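NADPH-flavin oxidoreductase (Helicobacter pylori, PDB 2H0U) binds flavin mononucleotide as a dimeric member of the nitroreductase family and probably uses NAD(P)H to reduce flavins or nitrogenous compounds. Local coordinates at residues 28-33 with 192-197; 49-54 with 143-148; 126-131 with 135-140. All coordinates share one frame; numbering follows the deposited sequence.

Contact 1. Residues 28-33 with 192-197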
loop_
_atom_site.group_PDB
_atom_site.type_symbol
_atom_site.label_atom_id
_atom_site.label_comp_id
_atom_site.label_asym_id
_atom_site.label_seq_id
_atom_site.Cartn_x
_atom_site.Cartn_y
_atom_site.Cartn_z
ATOM N N LYS A 28 -16.713 -3.505 -18.858
ATOM C CA LYS A 28 -16.276 -4.770 -18.290
ATOM C C LYS A 28 -14.866 -4.709 -17.679
ATOM O O LYS A 28 -14.650 -5.278 -16.601
ATOM C CB LYS A 28 -16.406 -5.883 -19.323
ATOM C CG LYS A 28 -17.823 -6.472 -19.296
ATOM C CD LYS A 28 -18.182 -7.018 -20.655
ATOM C CE LYS A 28 -17.833 -8.478 -20.810
ATOM N NZ LYS A 28 -18.672 -9.089 -21.917
ATOM N N ASP A 29 -13.937 -4.005 -18.341
ATOM C CA ASP A 29 -12.587 -3.830 -17.775
ATOM C C ASP A 29 -12.688 -3.057 -16.448
ATOM O O ASP A 29 -11.990 -3.385 -15.478
ATOM C CB ASP A 29 -11.617 -3.127 -18.728
ATOM C CG ASP A 29 -11.092 -4.048 -19.842
ATOM O OD1 ASP A 29 -11.332 -5.279 -19.798
ATOM O OD2 ASP A 29 -10.425 -3.516 -20.753
ATOM N N TRP A 30 -13.527 -2.018 -16.401
ATOM C CA TRP A 30 -13.630 -1.237 -15.157
ATOM C C TRP A 30 -14.191 -2.099 -14.018
ATOM O O TRP A 30 -13.706 -2.036 -12.887
ATOM C CB TRP A 30 -14.380 0.098 -15.338
ATOM C CG TRP A 30 -14.359 0.842 -14.029
ATOM C CD1 TRP A 30 -15.411 1.042 -13.150
ATOM C CD2 TRP A 30 -13.203 1.393 -13.413
ATOM N NE1 TRP A 30 -14.952 1.728 -12.017
ATOM C CE2 TRP A 30 -13.604 1.933 -12.153
ATOM C CE3 TRP A 30 -11.837 1.481 -13.799
ATOM C CZ2 TRP A 30 -12.699 2.552 -11.275
ATOM C CZ3 TRP A 30 -10.938 2.106 -12.914
ATOM C CH2 TRP A 30 -11.367 2.612 -11.665
ATOM N N GLU A 31 -15.185 -2.940 -14.310
ATOM C CA GLU A 31 -15.800 -3.779 -13.285
ATOM C C GLU A 31 -14.746 -4.752 -12.779
ATOM O O GLU A 31 -14.712 -5.072 -11.598
ATOM C CB GLU A 31 -16.990 -4.552 -13.897
ATOM C CG GLU A 31 -18.229 -3.660 -14.069
ATOM C CD GLU A 31 -19.317 -4.281 -14.937
ATOM O OE1 GLU A 31 -19.066 -5.326 -15.619
ATOM O OE2 GLU A 31 -20.427 -3.691 -14.968
ATOM N N ALA A 32 -13.873 -5.224 -13.662
ATOM C CA ALA A 32 -12.792 -6.136 -13.194
ATOM C C ALA A 32 -11.825 -5.426 -12.260
ATOM O O ALA A 32 -11.409 -5.999 -11.245
ATOM C CB ALA A 32 -12.020 -6.741 -14.354
ATOM N N LEU A 33 -11.493 -4.178 -12.567
ATOM C CA LEU A 33 -10.566 -3.432 -11.703
ATOM C C LEU A 33 -11.188 -3.159 -10.340
ATOM O O LEU A 33 -10.517 -3.250 -9.321
ATOM C CB LEU A 33 -10.089 -2.127 -12.402
ATOM C CG LEU A 33 -9.167 -2.291 -13.612
ATOM C CD1 LEU A 33 -8.861 -0.950 -14.237
ATOM C CD2 LEU A 33 -7.849 -3.046 -13.263
ATOM N N ALA A 192 -6.661 7.838 -7.026
ATOM C CA ALA A 192 -5.948 7.397 -8.213
ATOM C C ALA A 192 -6.828 7.658 -9.402
ATOM O O ALA A 192 -8.065 7.600 -9.306
ATOM C CB ALA A 192 -5.562 5.915 -8.155
ATOM N N CYS A 193 -6.204 7.927 -10.538
ATOM C CA CYS A 193 -6.960 7.989 -11.786
ATOM C C CYS A 193 -6.506 6.895 -12.706
ATOM O O CYS A 193 -5.383 6.385 -12.577
ATOM C CB CYS A 193 -6.828 9.355 -12.445
ATOM S SG CYS A 193 -5.201 9.804 -12.981
ATOM N N PHE A 194 -7.391 6.519 -13.627
ATOM C CA PHE A 194 -7.136 5.399 -14.537
ATOM C C PHE A 194 -7.581 5.839 -15.922
ATOM O O PHE A 194 -8.562 6.596 -16.039
ATOM C CB PHE A 194 -7.974 4.179 -14.105
ATOM C CG PHE A 194 -7.592 3.631 -12.741
ATOM C CD1 PHE A 194 -6.665 2.587 -12.644
ATOM C CD2 PHE A 194 -8.086 4.225 -11.575
ATOM C CE1 PHE A 194 -6.258 2.096 -11.367
ATOM C CE2 PHE A 194 -7.718 3.718 -10.269
ATOM C CZ PHE A 194 -6.799 2.690 -10.180
ATOM N N GLY A 195 -6.867 5.380 -16.941
ATOM C CA GLY A 195 -7.255 5.627 -18.339
ATOM C C GLY A 195 -6.166 5.188 -19.272
ATOM O O GLY A 195 -5.330 4.358 -18.918
ATOM N N TYR A 196 -6.158 5.757 -20.473
ATOM C CA TYR A 196 -5.076 5.428 -21.433
ATOM C C TYR A 196 -4.157 6.601 -21.687
ATOM O O TYR A 196 -4.611 7.697 -22.009
ATOM C CB TYR A 196 -5.681 4.935 -22.743
ATOM C CG TYR A 196 -6.420 3.654 -22.577
ATOM C CD1 TYR A 196 -5.739 2.440 -22.596
ATOM C CD2 TYR A 196 -7.811 3.645 -22.391
ATOM C CE1 TYR A 196 -6.419 1.244 -22.436
ATOM C CE2 TYR A 196 -8.512 2.446 -22.230
ATOM C CZ TYR A 196 -7.793 1.254 -22.252
ATOM O OH TYR A 196 -8.443 0.058 -22.138
ATOM N N ARG A 197 -2.855 6.353 -21.589
ATOM C CA ARG A 197 -1.854 7.405 -21.701
ATOM C C ARG A 197 -1.864 8.012 -23.110
ATOM O O ARG A 197 -2.173 7.330 -24.097
ATOM C CB ARG A 197 -0.434 6.853 -21.400
ATOM C CG ARG A 197 0.025 5.790 -22.435
ATOM C CD ARG A 197 1.374 5.172 -22.033
ATOM N NE ARG A 197 1.790 4.075 -22.915
ATOM C CZ ARG A 197 2.469 4.199 -24.060
ATOM N NH1 ARG A 197 2.817 5.384 -24.545
ATOM N NH2 ARG A 197 2.781 3.102 -24.743
HETATM O O HOH W 1 -10.872 -0.990 -21.703
#

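Contact 2. Residues 49-54 with 143-148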
loop_
_atom_site.group_PDB
_atom_site.type_symbol
_atom_site.label_atom_id
_atom_site.label_comp_id
_atom_site.label_asym_id
_atom_site.label_seq_id
_atom_site.Cartn_x
_atom_site.Cartn_y
_atom_site.Cartn_z
ATOM N N TRP A 49 -12.397 -0.001 4.495
ATOM C CA TRP A 49 -12.329 0.872 3.329
ATOM C C TRP A 49 -13.647 1.023 2.579
ATOM O O TRP A 49 -14.574 0.240 2.746
ATOM C CB TRP A 49 -11.220 0.429 2.372
ATOM C CG TRP A 49 -11.265 -1.005 1.921
ATOM C CD1 TRP A 49 -12.358 -1.694 1.447
ATOM C CD2 TRP A 49 -10.153 -1.905 1.860
ATOM N NE1 TRP A 49 -11.987 -2.982 1.115
ATOM C CE2 TRP A 49 -10.644 -3.142 1.375
ATOM C CE3 TRP A 49 -8.788 -1.788 2.186
ATOM C CZ2 TRP A 49 -9.812 -4.237 1.141
ATOM C CZ3 TRP A 49 -7.945 -2.910 1.992
ATOM C CH2 TRP A 49 -8.469 -4.115 1.457
ATOM N N LYS A 50 -13.711 2.051 1.735
ATOM C CA LYS A 50 -14.789 2.145 0.762
ATOM C C LYS A 50 -14.278 3.023 -0.361
ATOM O O LYS A 50 -13.698 4.086 -0.096
ATOM C CB LYS A 50 -16.048 2.791 1.371
ATOM C CG LYS A 50 -17.189 2.898 0.328
ATOM C CD LYS A 50 -18.521 3.236 0.994
ATOM C CE LYS A 50 -19.606 3.328 -0.105
ATOM N NZ LYS A 50 -20.996 3.468 0.446
HETATM N N MSE A 51 -14.496 2.584 -1.597
HETATM C CA MSE A 51 -14.054 3.349 -2.777
HETATM C C MSE A 51 -15.190 4.159 -3.398
HETATM O O MSE A 51 -16.302 3.629 -3.546
HETATM C CB MSE A 51 -13.562 2.355 -3.837
HETATM C CG MSE A 51 -12.259 1.657 -3.407
HETATM SE SE MSE A 51 -11.627 0.394 -4.743
HETATM C CE MSE A 51 -13.021 -0.934 -4.525
ATOM N N LEU A 52 -14.888 5.367 -3.888
ATOM C CA LEU A 52 -15.851 6.163 -4.616
ATOM C C LEU A 52 -15.342 6.425 -6.017
ATOM O O LEU A 52 -14.188 6.835 -6.184
ATOM C CB LEU A 52 -16.130 7.534 -3.916
ATOM C CG LEU A 52 -16.425 7.544 -2.411
ATOM C CD1 LEU A 52 -16.462 8.953 -1.822
ATOM C CD2 LEU A 52 -17.743 6.791 -2.088
ATOM N N LEU A 53 -16.195 6.186 -7.017
ATOM C CA LEU A 53 -15.896 6.635 -8.383
ATOM C C LEU A 53 -16.468 8.042 -8.605
ATOM O O LEU A 53 -17.693 8.248 -8.536
ATOM C CB LEU A 53 -16.460 5.685 -9.436
ATOM C CG LEU A 53 -16.190 6.098 -10.904
ATOM C CD1 LEU A 53 -14.696 5.918 -11.261
ATOM C CD2 LEU A 53 -17.070 5.327 -11.886
ATOM N N LEU A 54 -15.578 8.995 -8.854
ATOM C CA LEU A 54 -16.016 10.353 -9.118
ATOM C C LEU A 54 -16.338 10.416 -10.599
ATOM O O LEU A 54 -15.450 10.550 -11.423
ATOM C CB LEU A 54 -14.986 11.393 -8.665
ATOM C CG LEU A 54 -15.497 12.854 -8.638
ATOM C CD1 LEU A 54 -16.799 13.015 -7.841
ATOM C CD2 LEU A 54 -14.450 13.791 -8.079
ATOM N N TYR A 143 -3.756 1.544 0.662
ATOM C CA TYR A 143 -2.662 1.701 -0.332
ATOM C C TYR A 143 -2.428 0.366 -1.031
ATOM O O TYR A 143 -2.062 0.343 -2.193
ATOM C CB TYR A 143 -1.378 2.256 0.301
ATOM C CG TYR A 143 -1.354 3.794 0.393
ATOM C CD1 TYR A 143 -2.369 4.480 1.073
ATOM C CD2 TYR A 143 -0.351 4.553 -0.237
ATOM C CE1 TYR A 143 -2.397 5.906 1.163
ATOM C CE2 TYR A 143 -0.341 5.976 -0.137
ATOM C CZ TYR A 143 -1.390 6.620 0.561
ATOM O OH TYR A 143 -1.465 7.975 0.682
ATOM N N ILE A 144 -2.590 -0.752 -0.297
ATOM C CA ILE A 144 -2.555 -2.097 -0.926
ATOM C C ILE A 144 -3.672 -2.194 -1.983
ATOM O O ILE A 144 -3.457 -2.616 -3.108
ATOM C CB ILE A 144 -2.717 -3.238 0.102
ATOM C CG1 ILE A 144 -1.621 -3.140 1.151
ATOM C CG2 ILE A 144 -2.717 -4.649 -0.631
ATOM C CD1 ILE A 144 -1.857 -4.224 2.336
ATOM N N GLN A 145 -4.866 -1.797 -1.588
ATOM C CA GLN A 145 -6.026 -1.879 -2.476
ATOM C C GLN A 145 -5.739 -1.085 -3.752
ATOM O O GLN A 145 -5.980 -1.554 -4.857
ATOM C CB GLN A 145 -7.236 -1.279 -1.738
ATOM C CG GLN A 145 -8.535 -1.345 -2.472
ATOM C CD GLN A 145 -9.673 -0.778 -1.643
ATOM O OE1 GLN A 145 -9.610 0.334 -1.122
ATOM N NE2 GLN A 145 -10.699 -1.568 -1.488
HETATM N N MSE A 146 -5.254 0.147 -3.596
HETATM C CA MSE A 146 -4.959 1.006 -4.767
HETATM C C MSE A 146 -3.807 0.435 -5.604
HETATM O O MSE A 146 -3.881 0.400 -6.845
HETATM C CB MSE A 146 -4.626 2.445 -4.290
HETATM C CG MSE A 146 -4.091 3.302 -5.418
HETATM SE SE MSE A 146 -3.444 5.053 -4.829
HETATM C CE MSE A 146 -1.814 4.491 -3.885
ATOM N N ALA A 147 -2.754 -0.053 -4.931
ATOM C CA ALA A 147 -1.611 -0.684 -5.639
ATOM C C ALA A 147 -2.062 -1.870 -6.511
ATOM O O ALA A 147 -1.645 -2.003 -7.670
ATOM C CB ALA A 147 -0.509 -1.167 -4.615
ATOM N N ASN A 148 -2.880 -2.754 -5.933
ATOM C CA ASN A 148 -3.353 -3.907 -6.646
ATOM C C ASN A 148 -4.134 -3.482 -7.913
ATOM O O ASN A 148 -3.981 -4.091 -8.999
ATOM C CB ASN A 148 -4.230 -4.776 -5.723
ATOM C CG ASN A 148 -3.400 -5.557 -4.741
ATOM O OD1 ASN A 148 -2.178 -5.381 -4.700
ATOM N ND2 ASN A 148 -4.033 -6.438 -3.970
#

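Contact 3. Residues 126-131 with 135-140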
loop_
_atom_site.group_PDB
_atom_site.type_symbol
_atom_site.label_atom_id
_atom_site.label_comp_id
_atom_site.label_asym_id
_atom_site.label_seq_id
_atom_site.Cartn_x
_atom_site.Cartn_y
_atom_site.Cartn_z
HETATM N N MSE A 126 1.289 -2.239 17.806
HETATM C CA MSE A 126 1.310 -1.208 16.756
HETATM C C MSE A 126 1.156 0.249 17.231
HETATM O O MSE A 126 1.219 1.200 16.428
HETATM C CB MSE A 126 0.243 -1.535 15.691
HETATM C CG MSE A 126 0.385 -2.914 15.179
HETATM SE SE MSE A 126 -0.117 -3.087 13.311
HETATM C CE MSE A 126 -0.040 -1.267 12.642
ATOM N N LYS A 127 0.948 0.412 18.533
ATOM C CA LYS A 127 0.848 1.731 19.149
ATOM C C LYS A 127 -0.241 2.577 18.465
ATOM O O LYS A 127 0.001 3.740 18.121
ATOM C CB LYS A 127 2.216 2.454 19.089
ATOM C CG LYS A 127 3.328 1.800 19.931
ATOM C CD LYS A 127 2.804 1.354 21.289
ATOM C CE LYS A 127 2.337 2.524 22.189
ATOM N NZ LYS A 127 2.116 2.086 23.598
ATOM N N LEU A 128 -1.411 1.976 18.234
ATOM C CA LEU A 128 -2.540 2.698 17.612
ATOM C C LEU A 128 -3.369 3.261 18.745
ATOM O O LEU A 128 -4.372 2.658 19.166
ATOM C CB LEU A 128 -3.399 1.784 16.737
ATOM C CG LEU A 128 -2.646 1.025 15.639
ATOM C CD1 LEU A 128 -3.620 0.268 14.747
ATOM C CD2 LEU A 128 -1.803 2.012 14.803
ATOM N N ASN A 129 -2.918 4.407 19.238
ATOM C CA ASN A 129 -3.450 4.974 20.479
ATOM C C ASN A 129 -4.120 6.316 20.329
ATOM O O ASN A 129 -4.382 7.001 21.327
ATOM C CB ASN A 129 -2.333 5.127 21.488
ATOM C CG ASN A 129 -1.481 3.889 21.614
ATOM O OD1 ASN A 129 -0.287 3.950 21.391
ATOM N ND2 ASN A 129 -2.090 2.768 22.004
ATOM N N SER A 130 -4.415 6.709 19.103
ATOM C CA SER A 130 -5.060 7.994 18.863
ATOM C C SER A 130 -5.975 7.839 17.668
ATOM O O SER A 130 -5.827 6.901 16.855
ATOM C CB SER A 130 -4.004 9.074 18.589
ATOM O OG SER A 130 -3.472 8.940 17.272
ATOM N N GLU A 131 -6.904 8.762 17.509
ATOM C CA GLU A 131 -7.752 8.700 16.314
ATOM C C GLU A 131 -6.929 8.756 15.004
ATOM O O GLU A 131 -7.173 7.973 14.061
ATOM C CB GLU A 131 -8.862 9.759 16.392
ATOM C CG GLU A 131 -10.026 9.326 17.374
ATOM C CD GLU A 131 -10.519 7.842 17.151
ATOM O OE1 GLU A 131 -11.039 7.498 16.037
ATOM O OE2 GLU A 131 -10.372 7.011 18.104
ATOM N N PHE A 135 -6.651 5.862 12.127
ATOM C CA PHE A 135 -7.026 6.208 10.747
ATOM C C PHE A 135 -5.883 5.914 9.754
ATOM O O PHE A 135 -6.110 5.294 8.691
ATOM C CB PHE A 135 -7.449 7.662 10.623
ATOM C CG PHE A 135 -7.687 8.035 9.209
ATOM C CD1 PHE A 135 -8.838 7.598 8.571
ATOM C CD2 PHE A 135 -6.691 8.646 8.477
ATOM C CE1 PHE A 135 -9.039 7.883 7.205
ATOM C CE2 PHE A 135 -6.889 8.938 7.117
ATOM C CZ PHE A 135 -8.065 8.543 6.492
ATOM N N ASP A 136 -4.663 6.323 10.098
ATOM C CA ASP A 136 -3.544 6.073 9.173
ATOM C C ASP A 136 -3.242 4.587 9.002
ATOM O O ASP A 136 -2.777 4.180 7.946
ATOM C CB ASP A 136 -2.286 6.830 9.562
ATOM C CG ASP A 136 -2.361 8.300 9.210
ATOM O OD1 ASP A 136 -3.120 8.677 8.285
ATOM O OD2 ASP A 136 -1.656 9.096 9.862
ATOM N N TRP A 137 -3.481 3.794 10.053
ATOM C CA TRP A 137 -3.379 2.329 9.946
ATOM C C TRP A 137 -4.376 1.735 8.903
ATOM O O TRP A 137 -3.997 0.956 8.025
ATOM C CB TRP A 137 -3.562 1.653 11.315
ATOM C CG TRP A 137 -3.630 0.150 11.211
ATOM C CD1 TRP A 137 -2.591 -0.717 10.933
ATOM C CD2 TRP A 137 -4.807 -0.656 11.370
ATOM N NE1 TRP A 137 -3.074 -2.015 10.918
ATOM C CE2 TRP A 137 -4.422 -1.997 11.198
ATOM C CE3 TRP A 137 -6.165 -0.359 11.648
ATOM C CZ2 TRP A 137 -5.342 -3.064 11.293
ATOM C CZ3 TRP A 137 -7.084 -1.415 11.744
ATOM C CH2 TRP A 137 -6.648 -2.769 11.577
ATOM N N ALA A 138 -5.626 2.171 8.957
ATOM C CA ALA A 138 -6.625 1.744 7.966
ATOM C C ALA A 138 -6.252 2.264 6.593
ATOM O O ALA A 138 -6.491 1.588 5.558
ATOM C CB ALA A 138 -8.022 2.243 8.365
ATOM N N SER A 139 -5.737 3.497 6.555
ATOM C CA SER A 139 -5.266 4.096 5.279
ATOM C C SER A 139 -4.153 3.289 4.603
ATOM O O SER A 139 -4.153 3.084 3.386
ATOM C CB SER A 139 -4.806 5.552 5.545
ATOM O OG SER A 139 -4.221 6.166 4.376
ATOM N N LYS A 140 -3.201 2.805 5.384
ATOM C CA LYS A 140 -2.180 1.882 4.835
ATOM C C LYS A 140 -2.810 0.701 4.054
ATOM O O LYS A 140 -2.292 0.297 2.990
ATOM C CB LYS A 140 -1.275 1.357 5.985
ATOM C CG LYS A 140 -0.341 2.448 6.564
ATOM C CD LYS A 140 0.466 1.886 7.785
ATOM C CE LYS A 140 0.990 3.087 8.597
ATOM N NZ LYS A 140 2.024 2.573 9.595
#

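Contact 1. Residues 28-33 with 192-197
W30 of helix 27-38 drives the rim of its indole into F194 of strand 186-195, and the two side chains cross at about a right angle. The pair is an offset edge-to-face stack: the six-membered ring of W30 presents its edge to the face of F194, with centroids 5.3 Å apart and planes at 64°. Two neighbouring rim carbons do the touching. W30 CZ3 lies 3.7 Å from F194 CG, and W30 CH2 is equally close to F194 CD2. The tryptophan gets there because its CG is anti to the backbone N (chi1 -177°), which swings the benzo end of the indole away from its own helix and toward the strand. L33, one turn further along the helix, adds a looser apolar contact, L33 CD1 to F194 CD1 at 4.5 Å.

At the outer end the contact turns polar. D29 and Y196 do not meet directly; one water joins them, donating to D29 OD2 at 2.7 Å and lying in the plane of the Y196 ring, at its edge, 2.7 Å from Y196 OH. The other carboxylate oxygen, D29 OD1, makes a salt bridge to R3 of the second subunit, and W30 NE1 is hydrogen-bonded to Y213 of that subunit, so the helix also takes part in the dimer interface. M149 of helix 131-155 touches the side chains of both W30 and F194. What results is helix-on-sheet packing in the alpha-beta core of the nitroreductase fold, with an aromatic pair filling the layer between helix and strand.

Contact 2. Residues 49-54 with 143-148
The indole of W49 carries the side-chain amide of Q145 on one face, and the opposite face of that amide rests on the selenium of M51, a selenomethionine. Q145 NE2 sits 3.1 Å above the W49 ring plane, offset toward the rim, and its shortest approaches are 3.2 Å to W49 NE1 and 3.3 Å to W49 CE2. Ring and amide planes are 36° apart, so the amide is tilted over the indole, its nitrogen lower than the rest of the group; the other amide atom, Q145 OE1, stands 3.7 Å from W49 CG. M51 is the strand's next inward-facing residue. Its CG is 3.7 Å from Q145 OE1, while its SE is 3.8 Å from Q145 CD, and the amide is thus wedged between an indole and a selenoether chain.

Each torsion has its part in this. A chi1 of -177° and an extended chain beyond CG send Q145 straight out from helix 131-155 and deliver the amide to strand 49-54. In M51, chi1 and the extended chi2 carry SE up to the amide, and the bend at chi3 (-70°) turns only the terminal CE, toward Q145 NE2. On the helix, Y143 points away from this strand and touches a bound FMN. M51 to L54 also pair in a parallel ladder with a strand of the second subunit, extending the sheet across the interface.

The close nitrogens, W49 NE1 and Q145 NE2, are both donors and make no hydrogen bond with each other. Q145 NE2 instead gives one to G37 O, so this buried polar group has a backbone partner while lying against the indole; the contact itself is van der Waals packing, and that outside bond would help fix the amide's rotation.

Contact 3. Residues 126-131 with 135-140
Beside a bound FMN, whose nearest approach to the W137 side chain is about 6 Å, the turn between helices 113-125 and 131-155 folds back over the indole of W137. L128 covers one face, and M126 comes in obliquely. L128 CD1 stands 3.5 Å above the indole plane of W137, offset toward the rim, in a CH-pi contact 3.9 Å from the centroid of the five-membered ring. The methyl is nearest W137 CG, at 3.5 Å, while L128 CD2 packs on W137 CB at 3.9 Å. A chi1 of 173° stands the W137 indole across the path of the leucine, which meets it at about a right angle. M126, a selenomethionine, approaches at the pyrrole side: its SE is 4.7 Å from the same centroid, 50° off the ring normal, a Met-aromatic contact.

The connection between the two helices is short and tightly turned. K127 leaves the first helix with positive phi, L128 is the centre of an inverse gamma turn, and S130 is the N-cap of helix 131-155, its OG accepting from the backbone N of S133. The first turn of that helix then closes with F135 N donating to E131 O at 2.9 Å (163° at the hydrogen).

W137 NE1 donates to OE1 of E164 of the second subunit, an FMN-binding residue, and M126 packs on that same glutamate. Across the dimer interface, D136 forms a salt bridge with K140 of the second subunit, and K140 forms the reciprocal one with D136 of that subunit.

Contacts 2 and 3 share the long helix 131-155, with contact centres about 18 Å apart. The centre of contact 1 is about 12 Å from that of contact 2 and about 29 Å from that of contact 3, on the opposite side of the chain's centre. Contacts 1 and 2 both reach the antiparallel sheet, on strands 186-195 and 49-54, and touch each other where W30 meets L53 and A192 meets the selenium of M146. Along the chain they are nested: contact 3 falls inside the loop closed by contact 2, itself inside that closed by contact 1. All three touch the second subunit, so chain core and dimer interface are built from the same elements.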